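Local structure of phenylalanine ammonia-lyase (Rhodosporidium toruloides, 1Y2M) at residues E49-A53 and H284-M288; F311-D317 and A329-R333; H466-L470 and Y529-Q533; L593-H598 and A633-R638. The protein catalyses the non-oxidative deamination of L-phenylalanine and L-tyrosine, releasing ammonium and forming trans-cinnamate and p-coumarate, respectively. One frame throughout, in Å; residues are numbered along the deposited sequence.

Interaction 1. Residues E49-A53 and H284-M288; sequences EKMLA and HDAHM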
loop_
_atom_site.group_PDB
_atom_site.type_symbol
_atom_site.label_atom_id
_atom_site.label_comp_id
_atom_site.label_asym_id
_atom_site.label_seq_id
_atom_site.Cartn_x
_atom_site.Cartn_y
_atom_site.Cartn_z
ATOM N N GLU B 49 -10.264 -23.309 22.309
ATOM C CA GLU B 49 -10.515 -24.552 22.997
ATOM C C GLU B 49 -11.614 -25.317 22.262
ATOM O O GLU B 49 -11.522 -26.511 22.055
ATOM C CB GLU B 49 -10.959 -24.260 24.427
ATOM C CG GLU B 49 -11.278 -25.500 25.208
ATOM C CD GLU B 49 -11.699 -25.193 26.645
ATOM O OE1 GLU B 49 -12.372 -24.148 26.881
ATOM O OE2 GLU B 49 -11.371 -26.004 27.540
ATOM N N LYS B 50 -12.640 -24.594 21.816
ATOM C CA LYS B 50 -13.741 -25.267 21.151
ATOM C C LYS B 50 -13.306 -25.787 19.796
ATOM O O LYS B 50 -13.671 -26.887 19.383
ATOM C CB LYS B 50 -14.912 -24.319 20.996
ATOM C CG LYS B 50 -15.528 -23.920 22.336
ATOM C CD LYS B 50 -16.200 -25.110 23.083
ATOM C CE LYS B 50 -15.953 -25.046 24.604
ATOM N NZ LYS B 50 -16.442 -23.763 25.212
HETATM N N MSE B 51 -12.502 -25.010 19.100
HETATM C CA MSE B 51 -11.993 -25.483 17.788
HETATM C C MSE B 51 -11.181 -26.745 17.897
HETATM O O MSE B 51 -11.337 -27.683 17.117
HETATM C CB MSE B 51 -11.128 -24.403 17.113
HETATM C CG MSE B 51 -11.882 -23.222 16.655
HETATM SE SE MSE B 51 -10.793 -22.289 15.239
HETATM C CE MSE B 51 -11.323 -23.383 13.604
ATOM N N LEU B 52 -10.301 -26.775 18.880
ATOM C CA LEU B 52 -9.372 -27.871 19.045
ATOM C C LEU B 52 -10.080 -29.103 19.557
ATOM O O LEU B 52 -9.552 -30.201 19.435
ATOM C CB LEU B 52 -8.203 -27.465 19.967
ATOM C CG LEU B 52 -7.243 -26.393 19.420
ATOM C CD1 LEU B 52 -6.198 -26.062 20.458
ATOM C CD2 LEU B 52 -6.548 -26.796 18.133
ATOM N N ALA B 53 -11.266 -28.918 20.129
ATOM C CA ALA B 53 -12.099 -30.030 20.604
ATOM C C ALA B 53 -12.937 -30.677 19.484
ATOM O O ALA B 53 -13.605 -31.674 19.723
ATOM C CB ALA B 53 -13.021 -29.542 21.721
ATOM N N HIS B 284 -8.199 -19.799 11.793
ATOM C CA HIS B 284 -7.742 -20.809 12.750
ATOM C C HIS B 284 -6.255 -20.637 13.079
ATOM O O HIS B 284 -5.867 -20.566 14.265
ATOM C CB HIS B 284 -8.031 -22.197 12.175
ATOM C CG HIS B 284 -7.413 -23.340 12.914
ATOM N ND1 HIS B 284 -6.086 -23.686 12.771
ATOM C CD2 HIS B 284 -7.971 -24.284 13.719
ATOM C CE1 HIS B 284 -5.856 -24.777 13.502
ATOM N NE2 HIS B 284 -6.974 -25.158 14.081
ATOM N N ASP B 285 -5.443 -20.480 12.048
ATOM C CA ASP B 285 -4.007 -20.420 12.283
ATOM C C ASP B 285 -3.622 -19.118 12.976
ATOM O O ASP B 285 -2.752 -19.098 13.848
ATOM C CB ASP B 285 -3.275 -20.627 10.953
ATOM C CG ASP B 285 -3.371 -22.053 10.422
ATOM O OD1 ASP B 285 -3.777 -22.987 11.138
ATOM O OD2 ASP B 285 -2.981 -22.234 9.257
ATOM N N ALA B 286 -4.303 -18.037 12.595
ATOM C CA ALA B 286 -4.059 -16.715 13.180
ATOM C C ALA B 286 -4.383 -16.734 14.642
ATOM O O ALA B 286 -3.697 -16.116 15.443
ATOM C CB ALA B 286 -4.859 -15.651 12.458
ATOM N N HIS B 287 -5.451 -17.420 15.033
ATOM C CA HIS B 287 -5.787 -17.463 16.478
ATOM C C HIS B 287 -4.637 -18.062 17.276
ATOM O O HIS B 287 -4.290 -17.619 18.383
ATOM C CB HIS B 287 -6.993 -18.347 16.726
ATOM C CG HIS B 287 -8.331 -17.728 16.394
ATOM N ND1 HIS B 287 -8.735 -16.494 16.858
ATOM C CD2 HIS B 287 -9.398 -18.258 15.742
ATOM C CE1 HIS B 287 -9.980 -16.273 16.456
ATOM N NE2 HIS B 287 -10.409 -17.338 15.784
HETATM N N MSE B 288 -4.050 -19.125 16.713
HETATM C CA MSE B 288 -2.959 -19.816 17.410
HETATM C C MSE B 288 -1.743 -18.914 17.546
HETATM O O MSE B 288 -1.071 -18.889 18.567
HETATM C CB MSE B 288 -2.541 -21.107 16.705
HETATM C CG MSE B 288 -3.649 -22.032 16.397
HETATM SE SE MSE B 288 -4.723 -22.498 17.981
HETATM C CE MSE B 288 -6.217 -23.315 16.902
#

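Interaction 2. Residues F311-D317 and A329-R333; sequences FHPFLHD and AGNIR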
loop_
_atom_site.group_PDB
_atom_site.type_symbol
_atom_site.label_atom_id
_atom_site.label_comp_id
_atom_site.label_asym_id
_atom_site.label_seq_id
_atom_site.Cartn_x
_atom_site.Cartn_y
_atom_site.Cartn_z
ATOM N N PHE B 311 0.723 -6.156 33.823
ATOM C CA PHE B 311 -0.470 -6.939 33.492
ATOM C C PHE B 311 -1.470 -7.005 34.636
ATOM O O PHE B 311 -2.379 -7.773 34.596
ATOM C CB PHE B 311 -0.017 -8.330 33.057
ATOM C CG PHE B 311 1.082 -8.266 32.063
ATOM C CD1 PHE B 311 0.792 -7.928 30.760
ATOM C CD2 PHE B 311 2.393 -8.468 32.413
ATOM C CE1 PHE B 311 1.768 -7.778 29.855
ATOM C CE2 PHE B 311 3.406 -8.259 31.499
ATOM C CZ PHE B 311 3.094 -7.948 30.218
ATOM N N HIS B 312 -1.253 -6.196 35.675
ATOM C CA HIS B 312 -2.108 -6.135 36.833
ATOM C C HIS B 312 -3.515 -5.688 36.452
ATOM O O HIS B 312 -3.650 -4.811 35.612
ATOM C CB HIS B 312 -1.505 -5.141 37.825
ATOM C CG HIS B 312 -2.103 -5.229 39.182
ATOM N ND1 HIS B 312 -3.327 -4.668 39.498
ATOM C CD2 HIS B 312 -1.638 -5.795 40.322
ATOM C CE1 HIS B 312 -3.580 -4.896 40.772
ATOM N NE2 HIS B 312 -2.568 -5.579 41.293
ATOM N N PRO B 313 -4.565 -6.301 37.046
ATOM C CA PRO B 313 -5.934 -5.873 36.700
ATOM C C PRO B 313 -6.236 -4.390 36.841
ATOM O O PRO B 313 -7.133 -3.887 36.145
ATOM C CB PRO B 313 -6.819 -6.606 37.711
ATOM C CG PRO B 313 -5.988 -7.696 38.275
ATOM C CD PRO B 313 -4.559 -7.415 38.019
ATOM N N PHE B 314 -5.582 -3.687 37.760
ATOM C CA PHE B 314 -5.886 -2.277 37.912
ATOM C C PHE B 314 -5.634 -1.524 36.597
ATOM O O PHE B 314 -6.360 -0.584 36.253
ATOM C CB PHE B 314 -5.054 -1.648 39.029
ATOM C CG PHE B 314 -5.407 -0.252 39.289
ATOM C CD1 PHE B 314 -6.599 0.084 39.945
ATOM C CD2 PHE B 314 -4.613 0.733 38.814
ATOM C CE1 PHE B 314 -6.936 1.443 40.184
ATOM C CE2 PHE B 314 -4.945 2.073 39.029
ATOM C CZ PHE B 314 -6.076 2.432 39.662
ATOM N N LEU B 315 -4.623 -1.957 35.873
ATOM C CA LEU B 315 -4.156 -1.282 34.660
ATOM C C LEU B 315 -4.985 -1.583 33.449
ATOM O O LEU B 315 -4.717 -1.054 32.367
ATOM C CB LEU B 315 -2.695 -1.604 34.374
ATOM C CG LEU B 315 -1.666 -0.959 35.310
ATOM C CD1 LEU B 315 -0.269 -1.532 35.048
ATOM C CD2 LEU B 315 -1.629 0.543 35.117
ATOM N N HIS B 316 -5.948 -2.495 33.590
ATOM C CA HIS B 316 -6.784 -2.894 32.461
ATOM C C HIS B 316 -8.265 -2.914 32.863
ATOM O O HIS B 316 -9.028 -1.973 32.536
ATOM C CB HIS B 316 -6.288 -4.234 31.939
ATOM C CG HIS B 316 -4.827 -4.237 31.687
ATOM N ND1 HIS B 316 -4.261 -3.707 30.545
ATOM C CD2 HIS B 316 -3.799 -4.588 32.491
ATOM C CE1 HIS B 316 -2.939 -3.799 30.631
ATOM N NE2 HIS B 316 -2.632 -4.313 31.815
ATOM N N ASP B 317 -8.632 -3.916 33.660
ATOM C CA ASP B 317 -10.011 -4.098 34.122
ATOM C C ASP B 317 -10.620 -2.828 34.731
ATOM O O ASP B 317 -11.796 -2.490 34.478
ATOM C CB ASP B 317 -10.070 -5.214 35.164
ATOM C CG ASP B 317 -9.453 -6.544 34.700
ATOM O OD1 ASP B 317 -10.130 -7.572 34.885
ATOM O OD2 ASP B 317 -8.319 -6.595 34.159
ATOM N N ALA B 329 -4.114 -9.068 28.918
ATOM C CA ALA B 329 -3.419 -8.838 30.190
ATOM C C ALA B 329 -3.640 -10.008 31.137
ATOM O O ALA B 329 -2.730 -10.476 31.805
ATOM C CB ALA B 329 -3.866 -7.556 30.813
ATOM N N GLY B 330 -4.865 -10.508 31.163
ATOM C CA GLY B 330 -5.189 -11.663 32.007
ATOM C C GLY B 330 -4.455 -12.921 31.586
ATOM O O GLY B 330 -4.025 -13.705 32.446
ATOM N N ASN B 331 -4.362 -13.177 30.287
ATOM C CA ASN B 331 -3.599 -14.345 29.796
ATOM C C ASN B 331 -2.143 -14.233 30.205
ATOM O O ASN B 331 -1.588 -15.167 30.768
ATOM C CB ASN B 331 -3.677 -14.464 28.271
ATOM C CG ASN B 331 -5.045 -14.909 27.762
ATOM O OD1 ASN B 331 -5.825 -15.505 28.495
ATOM N ND2 ASN B 331 -5.290 -14.681 26.433
ATOM N N ILE B 332 -1.543 -13.068 29.988
ATOM C CA ILE B 332 -0.134 -12.892 30.316
ATOM C C ILE B 332 0.060 -12.903 31.845
ATOM O O ILE B 332 1.018 -13.496 32.356
ATOM C CB ILE B 332 0.456 -11.633 29.659
ATOM C CG1 ILE B 332 0.370 -11.760 28.136
ATOM C CG2 ILE B 332 1.870 -11.387 30.115
ATOM C CD1 ILE B 332 0.619 -10.449 27.451
ATOM N N ARG B 333 -0.846 -12.278 32.594
ATOM C CA ARG B 333 -0.809 -12.351 34.037
ATOM C C ARG B 333 -0.806 -13.824 34.533
ATOM O O ARG B 333 0.006 -14.202 35.375
ATOM C CB ARG B 333 -2.033 -11.582 34.619
ATOM C CG ARG B 333 -2.068 -11.524 36.158
ATOM C CD ARG B 333 -3.084 -10.524 36.691
ATOM N NE ARG B 333 -4.480 -10.879 36.351
ATOM C CZ ARG B 333 -5.248 -10.256 35.441
ATOM N NH1 ARG B 333 -4.792 -9.234 34.677
ATOM N NH2 ARG B 333 -6.497 -10.667 35.262
HETATM O O HOH W 1 -6.976 -8.402 33.036
HETATM O O HOH W 2 -9.647 -9.924 34.397
#

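Interaction 3. Residues H466-L470 and Y529-Q533; sequences HCKGL and YCVLQ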
loop_
_atom_site.group_PDB
_atom_site.type_symbol
_atom_site.label_atom_id
_atom_site.label_comp_id
_atom_site.label_asym_id
_atom_site.label_seq_id
_atom_site.Cartn_x
_atom_site.Cartn_y
_atom_site.Cartn_z
ATOM N N HIS B 466 26.004 -15.990 18.250
ATOM C CA HIS B 466 24.867 -16.869 18.220
ATOM C C HIS B 466 23.637 -16.379 17.507
ATOM O O HIS B 466 23.416 -16.777 16.363
ATOM C CB HIS B 466 24.536 -17.305 19.648
ATOM C CG HIS B 466 23.464 -18.371 19.745
ATOM N ND1 HIS B 466 22.919 -18.743 20.953
ATOM C CD2 HIS B 466 22.780 -19.062 18.794
ATOM C CE1 HIS B 466 21.971 -19.643 20.751
ATOM N NE2 HIS B 466 21.874 -19.869 19.455
ATOM N N CYS B 467 22.838 -15.494 18.148
ATOM C CA CYS B 467 21.501 -15.108 17.614
ATOM C C CYS B 467 21.488 -13.837 16.708
ATOM O O CYS B 467 20.430 -13.307 16.403
ATOM C CB CYS B 467 20.502 -14.973 18.735
ATOM S SG CYS B 467 20.086 -16.546 19.521
ATOM N N LYS B 468 22.664 -13.336 16.328
ATOM C CA LYS B 468 22.767 -12.120 15.480
ATOM C C LYS B 468 22.053 -12.309 14.126
ATOM O O LYS B 468 21.359 -11.405 13.617
ATOM C CB LYS B 468 24.230 -11.735 15.265
ATOM C CG LYS B 468 24.410 -10.496 14.447
ATOM C CD LYS B 468 25.855 -10.207 14.166
ATOM C CE LYS B 468 26.611 -9.737 15.382
ATOM N NZ LYS B 468 26.241 -8.366 15.765
ATOM N N GLY B 469 22.230 -13.489 13.519
ATOM C CA GLY B 469 21.594 -13.759 12.265
ATOM C C GLY B 469 20.105 -13.786 12.428
ATOM O O GLY B 469 19.342 -13.343 11.572
ATOM N N LEU B 470 19.653 -14.344 13.531
ATOM C CA LEU B 470 18.216 -14.391 13.829
ATOM C C LEU B 470 17.604 -13.002 14.085
ATOM O O LEU B 470 16.478 -12.735 13.725
ATOM C CB LEU B 470 17.899 -15.387 14.933
ATOM C CG LEU B 470 18.086 -16.861 14.636
ATOM C CD1 LEU B 470 17.817 -17.704 15.915
ATOM C CD2 LEU B 470 17.199 -17.316 13.494
ATOM N N TYR B 529 12.823 -19.719 19.694
ATOM C CA TYR B 529 14.199 -20.245 19.755
ATOM C C TYR B 529 15.046 -19.358 20.662
ATOM O O TYR B 529 15.749 -19.846 21.559
ATOM C CB TYR B 529 14.798 -20.340 18.357
ATOM C CG TYR B 529 16.248 -20.749 18.389
ATOM C CD1 TYR B 529 16.626 -22.090 18.316
ATOM C CD2 TYR B 529 17.229 -19.801 18.502
ATOM C CE1 TYR B 529 17.947 -22.447 18.376
ATOM C CE2 TYR B 529 18.571 -20.172 18.585
ATOM C CZ TYR B 529 18.922 -21.476 18.518
ATOM O OH TYR B 529 20.276 -21.814 18.584
ATOM N N CYS B 530 14.987 -18.049 20.408
ATOM C CA CYS B 530 15.862 -17.093 21.133
ATOM C C CYS B 530 15.516 -16.959 22.618
ATOM O O CYS B 530 16.412 -16.964 23.487
ATOM C CB CYS B 530 15.891 -15.759 20.488
ATOM S SG CYS B 530 16.576 -15.693 18.833
ATOM N N VAL B 531 14.222 -16.834 22.915
ATOM C CA VAL B 531 13.817 -16.618 24.307
ATOM C C VAL B 531 14.236 -17.792 25.168
ATOM O O VAL B 531 14.553 -17.646 26.334
ATOM C CB VAL B 531 12.293 -16.247 24.434
ATOM C CG1 VAL B 531 11.419 -17.511 24.345
ATOM C CG2 VAL B 531 12.016 -15.489 25.735
ATOM N N LEU B 532 14.207 -19.006 24.618
ATOM C CA LEU B 532 14.587 -20.177 25.418
ATOM C C LEU B 532 16.092 -20.148 25.725
ATOM O O LEU B 532 16.492 -20.462 26.845
ATOM C CB LEU B 532 14.241 -21.474 24.680
ATOM C CG LEU B 532 12.762 -21.620 24.409
ATOM C CD1 LEU B 532 12.537 -22.779 23.487
ATOM C CD2 LEU B 532 11.914 -21.732 25.711
ATOM N N GLN B 533 16.892 -19.750 24.734
ATOM C CA GLN B 533 18.328 -19.536 24.993
ATOM C C GLN B 533 18.528 -18.499 26.056
ATOM O O GLN B 533 19.316 -18.714 26.999
ATOM C CB GLN B 533 19.072 -19.117 23.751
ATOM C CG GLN B 533 20.576 -18.899 24.008
ATOM C CD GLN B 533 21.453 -20.148 23.914
ATOM O OE1 GLN B 533 20.989 -21.298 23.838
ATOM N NE2 GLN B 533 22.776 -19.910 23.964
#

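Interaction 4. Residues L593-H598 and A633-R638; sequences LVPRWH and AISLTR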
loop_
_atom_site.group_PDB
_atom_site.type_symbol
_atom_site.label_atom_id
_atom_site.label_comp_id
_atom_site.label_asym_id
_atom_site.label_seq_id
_atom_site.Cartn_x
_atom_site.Cartn_y
_atom_site.Cartn_z
ATOM N N LEU B 593 35.234 -13.335 29.083
ATOM C CA LEU B 593 35.086 -13.642 30.496
ATOM C C LEU B 593 36.205 -13.082 31.358
ATOM O O LEU B 593 35.961 -12.411 32.355
ATOM C CB LEU B 593 34.952 -15.144 30.681
ATOM C CG LEU B 593 34.811 -15.622 32.120
ATOM C CD1 LEU B 593 33.498 -15.175 32.671
ATOM C CD2 LEU B 593 34.951 -17.151 32.237
ATOM N N VAL B 594 37.437 -13.327 30.952
ATOM C CA VAL B 594 38.568 -12.909 31.761
ATOM C C VAL B 594 38.644 -11.374 31.885
ATOM O O VAL B 594 38.653 -10.852 32.998
ATOM C CB VAL B 594 39.865 -13.512 31.241
ATOM C CG1 VAL B 594 41.102 -12.913 31.967
ATOM C CG2 VAL B 594 39.802 -15.032 31.450
ATOM N N PRO B 595 38.696 -10.651 30.748
ATOM C CA PRO B 595 38.723 -9.183 30.967
ATOM C C PRO B 595 37.466 -8.613 31.638
ATOM O O PRO B 595 37.582 -7.582 32.304
ATOM C CB PRO B 595 38.910 -8.603 29.552
ATOM C CG PRO B 595 38.373 -9.662 28.630
ATOM C CD PRO B 595 38.806 -10.982 29.322
ATOM N N ARG B 596 36.311 -9.230 31.453
ATOM C CA ARG B 596 35.090 -8.792 32.099
ATOM C C ARG B 596 35.258 -8.733 33.598
ATOM O O ARG B 596 34.887 -7.769 34.243
ATOM C CB ARG B 596 33.944 -9.733 31.772
ATOM C CG ARG B 596 32.616 -9.136 32.216
ATOM C CD ARG B 596 31.436 -9.971 31.815
ATOM N NE ARG B 596 30.176 -9.265 32.049
ATOM C CZ ARG B 596 29.000 -9.836 31.869
ATOM N NH1 ARG B 596 28.947 -11.089 31.438
ATOM N NH2 ARG B 596 27.898 -9.169 32.090
ATOM N N TRP B 597 35.771 -9.815 34.167
ATOM C CA TRP B 597 35.874 -9.886 35.636
ATOM C C TRP B 597 36.977 -8.995 36.195
ATOM O O TRP B 597 36.833 -8.442 37.270
ATOM C CB TRP B 597 35.989 -11.339 36.099
ATOM C CG TRP B 597 34.606 -11.959 36.039
ATOM C CD1 TRP B 597 34.141 -12.874 35.152
ATOM C CD2 TRP B 597 33.512 -11.599 36.870
ATOM N NE1 TRP B 597 32.825 -13.139 35.400
ATOM C CE2 TRP B 597 32.410 -12.375 36.459
ATOM C CE3 TRP B 597 33.349 -10.689 37.929
ATOM C CZ2 TRP B 597 31.158 -12.267 37.072
ATOM C CZ3 TRP B 597 32.109 -10.603 38.555
ATOM C CH2 TRP B 597 31.029 -11.398 38.116
ATOM N N HIS B 598 38.081 -8.849 35.475
ATOM C CA HIS B 598 39.099 -7.915 35.887
ATOM C C HIS B 598 38.590 -6.483 35.804
ATOM O O HIS B 598 38.882 -5.692 36.681
ATOM C CB HIS B 598 40.397 -8.151 35.116
ATOM C CG HIS B 598 41.108 -9.377 35.579
ATOM N ND1 HIS B 598 41.849 -9.417 36.743
ATOM C CD2 HIS B 598 41.138 -10.630 35.072
ATOM C CE1 HIS B 598 42.306 -10.638 36.934
ATOM N NE2 HIS B 598 41.903 -11.391 35.930
ATOM N N ALA B 633 35.638 -15.309 40.408
ATOM C CA ALA B 633 34.473 -15.171 39.537
ATOM C C ALA B 633 34.629 -15.910 38.196
ATOM O O ALA B 633 33.677 -16.523 37.685
ATOM C CB ALA B 633 34.142 -13.731 39.313
ATOM N N ILE B 634 35.839 -15.858 37.650
ATOM C CA ILE B 634 36.133 -16.537 36.408
ATOM C C ILE B 634 35.972 -18.071 36.600
ATOM O O ILE B 634 35.274 -18.748 35.822
ATOM C CB ILE B 634 37.546 -16.177 35.928
ATOM C CG1 ILE B 634 37.571 -14.670 35.519
ATOM C CG2 ILE B 634 37.964 -17.079 34.742
ATOM C CD1 ILE B 634 38.916 -14.032 35.403
ATOM N N SER B 635 36.582 -18.610 37.648
ATOM C CA SER B 635 36.431 -20.040 37.947
ATOM C C SER B 635 35.021 -20.414 38.225
ATOM O O SER B 635 34.553 -21.436 37.739
ATOM C CB SER B 635 37.272 -20.468 39.152
ATOM O OG SER B 635 38.593 -20.035 38.943
ATOM N N LEU B 636 34.329 -19.637 39.039
ATOM C CA LEU B 636 32.953 -19.985 39.351
ATOM C C LEU B 636 32.057 -19.994 38.086
ATOM O O LEU B 636 31.217 -20.867 37.897
ATOM C CB LEU B 636 32.399 -19.025 40.385
ATOM C CG LEU B 636 30.962 -19.221 40.886
ATOM C CD1 LEU B 636 30.724 -20.652 41.400
ATOM C CD2 LEU B 636 30.684 -18.238 42.010
ATOM N N THR B 637 32.246 -19.006 37.214
ATOM C CA THR B 637 31.497 -18.954 35.972
ATOM C C THR B 637 31.721 -20.236 35.170
ATOM O O THR B 637 30.771 -20.845 34.685
ATOM C CB THR B 637 31.928 -17.735 35.131
ATOM O OG1 THR B 637 31.611 -16.547 35.836
ATOM C CG2 THR B 637 31.202 -17.720 33.808
ATOM N N ARG B 638 32.974 -20.642 35.046
ATOM C CA ARG B 638 33.279 -21.826 34.250
ATOM C C ARG B 638 32.593 -23.050 34.871
ATOM O O ARG B 638 32.040 -23.901 34.156
ATOM C CB ARG B 638 34.787 -22.016 34.132
ATOM C CG ARG B 638 35.426 -20.954 33.279
ATOM C CD ARG B 638 36.848 -21.290 32.894
ATOM N NE ARG B 638 37.497 -20.238 32.095
ATOM C CZ ARG B 638 38.635 -19.635 32.413
ATOM N NH1 ARG B 638 39.310 -19.972 33.509
ATOM N NH2 ARG B 638 39.121 -18.711 31.592
HETATM O O HOH W 3 30.359 -14.336 34.162
#

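Interaction 1. Residues E49-A53 and H284-M288
H284 meets M51, a selenomethionine here, at the rim of its imidazole: M51 CE lies near the ring plane, 3.5 Å from H284 CD2. The selenium behind that methyl approaches obliquely, with M51 SE 4.8 Å from the centroid of the H284 ring. On the histidine side a chi1 of 170° sets CG opposite the backbone nitrogen and turns the CD2 edge to helix 44-52. The far side of the same ring is polar, since H284 ND1 donates to D285 OD1 at 2.9 Å, with the acceptor lying almost in the ring plane. That carboxylate is itself shared with R77 in a salt bridge, so a charged pair probably helps fix the rotation of the imidazole whose carbon edge serves the packing.

One helical turn on, H287 offers its ring obliquely to the selenium, with M51 SE 4.3 Å from H287 CD2. Its nitrogens are engaged elsewhere, ND1 with Q44 and NE2 with H383, and it meets M51 by packing alone. M288, also selenomethionine, bends at chi2 (-55°) and brings its methyl to two neighbours. M288 CE touches L52 CD2 tip to tip at 3.7 Å, while the same carbon rests over one face of H284, offset toward the rim.

The contact thus shows how the short helix 44-52 can be seated on a long helix largely by methyl and selenium contacts, with the H287-Q44 hydrogen bond as a polar tie. Helix 69-77 adds L69 and V73 beside M51, helix 708-714 brings N708 against L52 and M288, and helix 506-560 touches D285 through N517.

Interaction 2. Residues F311-D317 and A329-R333
F311 and I332 are brought together by complementary first torsions: at F311 CG stands opposite the carbonyl carbon (chi1 -48°), while in I332 the CG2 branch lies opposite the backbone nitrogen. The result is a CH-pi contact, with I332 CG2 3.4 Å from the centroid of the F311 ring and almost exactly above its centre. R333 instead extends from the backbone and then bends at chi3 (64°), which carries its guanidinium back to the loop. There R333 NH1 donates to F311 O at 2.8 Å, nearly in line with the carbonyl. The guanidinium is sandwiched, P313 CG covering one face and G330 CA the other, so its plane is held as well as its edge.

D317 stays beyond salt-bridge range, with OD2 4.4 Å from R333 NH1, and one water spans these two atoms. A second CH-pi contact sets A329 CB over the H316 ring, 3.5 Å from its centroid. H316 is oriented by Q325 at ND1 and S310 O at NE2. H312 makes a capping bond, its ND1 accepting from F314 N at 3.0 Å.

The pair ties the turn leading into helix 314-318 to helix 323-336. The F311 side chain is about 7 Å from that of R366, a probable cinnamate-binding residue. Helix 368-391 flanks F311 and H316 through P369, helix 273-303 meets I332 at T297, and H408 of a second subunit packs on H312 and F314.

Interaction 3. Residues H466-L470 and Y529-Q533
C467, L470 and C530 form the apolar centre of a helix-to-helix contact in the largely helical PAL/histidase fold, where the start of helix 468-484 abuts the long helix 506-560. The two sulfurs, C467 SG and C530 SG, lie 3.7 Å apart, in van der Waals contact and not joined as a disulfide. L470 CD1 wedges in beside them, 3.8 Å from C530 SG and 3.4 Å from Y529 CD2, its side chain crossing that of the tyrosine at about a right angle.

Further out, the sulfur meets aromatic rings. C467, at the N-cap position, has its SG at the edge of the Y529 ring, 4.0 Å from Y529 CE2, and the same sulfur lies over the centre of the H466 ring. The backbone of C467 is also tied to C455, and K468, which binds cinnamate, forms a salt bridge with E496 of a third subunit.

The polar edge is carried by H466. Its ring and that of Y529 meet rim to rim with planes at 86°, and H466 NE2 and Y529 OH share a hydrogen bond of 2.7 Å. H466 ND1 and Q533 NE2 both bond to L456 O, so one carbonyl steadies both groups. Were H466 replaced by an alanine, the Y529 hydroxyl would probably lose this mate and a gap would open beside C467 SG. The Q533 amide stands nearly perpendicular to the imidazole, with Q533 CD 3.2 Å from H466 CE1.

Interaction 4. Residues L593-H598 and A633-R638
L593 opens the contact by meeting T637 tip to tip, its CD1 3.6 Å from T637 CG2. The other branch leans toward I634, L593 CD2 lying 3.9 Å from I634 CG2. V594 follows at the margin, where its CG2 touches the guanidinium of R638 obliquely at NH2.

The short segments 593-598 and 633-638 cross at 135°, closer to antiparallel than parallel, with axes 9.9 Å apart, and the join is a knob-into-hole: I634 enters the hollow bounded by L593, V594, W597 and H598.

W597 has CG turned opposite its carbonyl carbon (chi1 -78°), which lays the indole across A633. The methyl A633 CB sits over one face, 3.4 Å from the centroid of the six-membered ring, a CH-pi contact. At the ring edge, in plane, a water accepts from W597 NE1 at 3.0 Å and donates to T637 OG1, whose hydroxyl in turn donates to A633 O. A leucine in place of W597 would be likely to remove the indole face over A633 CB and leave the bridging water without its indole donor. F544 and F548 of helix 506-560 also meet this indole. H598 closes the hollow, with NE2 4.0 Å from I634 CD1.

Along the chain the four contacts come strictly in series, each closing before the next opens. Interaction 1 lies nearest the centre of the chain, about 10 Å away, and interaction 4 farthest, at about 40 Å; their centres are 48 Å apart. Two long helices connect them: helix 273-303 carries half of interaction 1 and packs against residues of interactions 2 and 3, while helix 506-560 supplies half of interaction 3 and touches interactions 1 and 4. None touches another. Interactions 2 and 3 are also bordered by different neighbouring subunits, so the same largely helical framework fastens local pairs and presents surfaces to the tetramer.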